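Local coordinates for protein acyl-coenzyme A oxidase 3 (PDB 5YS9) that oxidises acyl-CoA thioesters to trans-2-enoyl-CoA with FAD as cofactor and passes the electrons to oxygen, giving hydrogen peroxide in peroxisomal beta-oxidation, at residues I321-R326 and W642-P647. Residues are numbered along the deposited sequence; the frame is centred on the assembly and turned at random.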
loop_
_atom_site.group_PDB
_atom_site.type_symbol
_atom_site.label_atom_id
_atom_site.label_comp_id
_atom_site.label_asym_id
_atom_site.label_seq_id
_atom_site.Cartn_x
_atom_site.Cartn_y
_atom_site.Cartn_z
ATOM N N ILE A 321 8.053 -2.421 -12.171
ATOM C CA ILE A 321 9.284 -1.692 -12.318
ATOM C C ILE A 321 9.537 -1.400 -13.782
ATOM O O ILE A 321 10.045 -0.355 -14.115
ATOM C CB ILE A 321 10.475 -2.370 -11.618
ATOM C CG1 ILE A 321 11.583 -1.364 -11.381
ATOM C CG2 ILE A 321 11.032 -3.507 -12.438
ATOM C CD1 ILE A 321 11.247 -0.277 -10.404
ATOM N N THR A 322 9.213 -2.340 -14.653
ATOM C CA THR A 322 9.287 -2.069 -16.072
ATOM C C THR A 322 8.300 -1.013 -16.543
ATOM O O THR A 322 8.664 -0.120 -17.272
ATOM C CB THR A 322 9.155 -3.339 -16.920
ATOM O OG1 THR A 322 10.169 -4.259 -16.556
ATOM C CG2 THR A 322 9.324 -3.023 -18.356
ATOM N N ILE A 323 7.060 -1.084 -16.090
ATOM C CA ILE A 323 6.060 -0.024 -16.409
ATOM C C ILE A 323 6.570 1.365 -15.995
ATOM O O ILE A 323 6.596 2.316 -16.839
ATOM C CB ILE A 323 4.686 -0.313 -15.771
ATOM C CG1 ILE A 323 4.034 -1.499 -16.494
ATOM C CG2 ILE A 323 3.776 0.916 -15.821
ATOM C CD1 ILE A 323 2.952 -2.155 -15.650
ATOM N N ALA A 324 6.998 1.478 -14.733
ATOM C CA ALA A 324 7.418 2.812 -14.199
ATOM C C ALA A 324 8.620 3.375 -14.896
ATOM O O ALA A 324 8.646 4.576 -15.141
ATOM C CB ALA A 324 7.686 2.774 -12.713
ATOM N N LEU A 325 9.598 2.514 -15.209
ATOM C CA LEU A 325 10.858 2.947 -15.849
ATOM C C LEU A 325 10.699 3.386 -17.303
ATOM O O LEU A 325 11.303 4.375 -17.727
ATOM C CB LEU A 325 11.935 1.862 -15.730
ATOM C CG LEU A 325 12.557 1.816 -14.326
ATOM C CD1 LEU A 325 13.498 0.641 -14.101
ATOM C CD2 LEU A 325 13.276 3.121 -13.996
ATOM N N ARG A 326 9.902 2.649 -18.063
ATOM C CA ARG A 326 9.601 3.036 -19.441
ATOM C C ARG A 326 8.836 4.336 -19.484
ATOM O O ARG A 326 9.202 5.235 -20.258
ATOM C CB ARG A 326 8.812 1.953 -20.178
ATOM C CG ARG A 326 9.682 0.799 -20.603
ATOM C CD ARG A 326 8.839 -0.303 -21.190
ATOM N NE ARG A 326 9.694 -1.458 -21.393
ATOM C CZ ARG A 326 9.334 -2.638 -21.908
ATOM N NH1 ARG A 326 8.079 -2.882 -22.253
ATOM N NH2 ARG A 326 10.264 -3.596 -22.025
ATOM N N TRP A 642 1.498 -8.259 -23.559
ATOM C CA TRP A 642 0.414 -8.984 -22.924
ATOM C C TRP A 642 0.669 -9.155 -21.424
ATOM O O TRP A 642 -0.285 -9.000 -20.647
ATOM C CB TRP A 642 0.230 -10.309 -23.616
ATOM C CG TRP A 642 -0.986 -11.136 -23.225
ATOM C CD1 TRP A 642 -2.212 -11.127 -23.830
ATOM C CD2 TRP A 642 -1.059 -12.129 -22.170
ATOM N NE1 TRP A 642 -3.018 -12.024 -23.222
ATOM C CE2 TRP A 642 -2.343 -12.663 -22.207
ATOM C CE3 TRP A 642 -0.159 -12.592 -21.203
ATOM C CZ2 TRP A 642 -2.779 -13.645 -21.309
ATOM C CZ3 TRP A 642 -0.579 -13.604 -20.302
ATOM C CH2 TRP A 642 -1.876 -14.119 -20.381
ATOM N N PHE A 643 1.937 -9.425 -21.027
ATOM C CA PHE A 643 2.332 -9.597 -19.582
ATOM C C PHE A 643 2.435 -8.283 -18.831
ATOM O O PHE A 643 2.192 -8.220 -17.602
ATOM C CB PHE A 643 3.651 -10.390 -19.396
ATOM C CG PHE A 643 3.492 -11.859 -19.580
ATOM C CD1 PHE A 643 3.110 -12.658 -18.533
ATOM C CD2 PHE A 643 3.645 -12.434 -20.822
ATOM C CE1 PHE A 643 2.906 -14.034 -18.715
ATOM C CE2 PHE A 643 3.463 -13.796 -21.015
ATOM C CZ PHE A 643 3.094 -14.596 -19.962
ATOM N N ILE A 644 2.829 -7.254 -19.559
ATOM C CA ILE A 644 2.883 -5.913 -19.044
ATOM C C ILE A 644 1.495 -5.422 -18.697
ATOM O O ILE A 644 1.293 -4.829 -17.662
ATOM C CB ILE A 644 3.529 -4.982 -20.087
ATOM C CG1 ILE A 644 5.003 -5.336 -20.256
ATOM C CG2 ILE A 644 3.358 -3.520 -19.722
ATOM C CD1 ILE A 644 5.878 -4.839 -19.144
ATOM N N ASN A 645 0.556 -5.653 -19.602
ATOM C CA ASN A 645 -0.853 -5.388 -19.388
ATOM C C ASN A 645 -1.115 -3.981 -18.884
ATOM O O ASN A 645 -1.946 -3.779 -18.020
ATOM C CB ASN A 645 -1.497 -6.435 -18.490
ATOM C CG ASN A 645 -2.987 -6.578 -18.729
ATOM O OD1 ASN A 645 -3.685 -7.145 -17.926
ATOM N ND2 ASN A 645 -3.466 -6.064 -19.833
ATOM N N ALA A 646 -0.362 -3.027 -19.401
ATOM C CA ALA A 646 -0.564 -1.629 -19.102
ATOM C C ALA A 646 -0.120 -0.819 -20.302
ATOM O O ALA A 646 0.973 -1.019 -20.787
ATOM C CB ALA A 646 0.214 -1.246 -17.868
ATOM N N PRO A 647 -0.919 0.128 -20.757
ATOM C CA PRO A 647 -0.587 0.895 -21.957
ATOM C C PRO A 647 0.678 1.729 -21.856
ATOM O O PRO A 647 1.413 1.824 -22.810
ATOM C CB PRO A 647 -1.784 1.818 -22.133
ATOM C CG PRO A 647 -2.708 1.539 -21.023
ATOM C CD PRO A 647 -2.332 0.243 -20.412
#
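One face of the Arg326 guanidinium carries the methyl of Thr322, one helical turn back, its CG2 3.4 Å above the plane, nearer the border of the group than its middle; Ile644 CD1 approaches the group obliquely, 4.3 Å from Arg326 NH1. The chain behind the guanidinium is extended, and its tip is gripped twice: NH2 forms a salt bridge with Asp635 and NH1 a hydrogen bond with Gly649 O. On the facing segment, Trp642 CE3 sits over the centre of one face of the Phe643 ring, 3.7 Å above its plane, while Phe643 CE1 lies in the plane of the indole at its edge; this pair does not touch 321-326, and Phe643 packs on helix 49-63. Between the segments the contact is apolar, without a hydrogen bond. Ile644 crosses Thr322 at about a right angle, its CD1 4.0 Å from Thr322 CG2. Ile323 and Ile644 instead run past each other in opposite directions, Ile323 CG1 lying 3.9 Å from Ile644 CG2. With CG1 anti to the carbonyl carbon (chi1 -71°), Ile323 places CD1 3.6 Å from Ala646 CB and beside Ile644 O, which accepts a hydrogen bond from Arg319. An alanine at Ile323 would probably loosen the packing on Ile644 and Ala646, since CG1 and CD1 make those contacts. Asn645 turns the chain with positive phi (51°), bringing Ala646 back toward the long helix. Side chains of helix 300-330, in the C-alpha1 region, thus pack against the C-terminal end of short helix 641-644 and the turn that follows, in the all-helical part of the acyl-CoA oxidase fold.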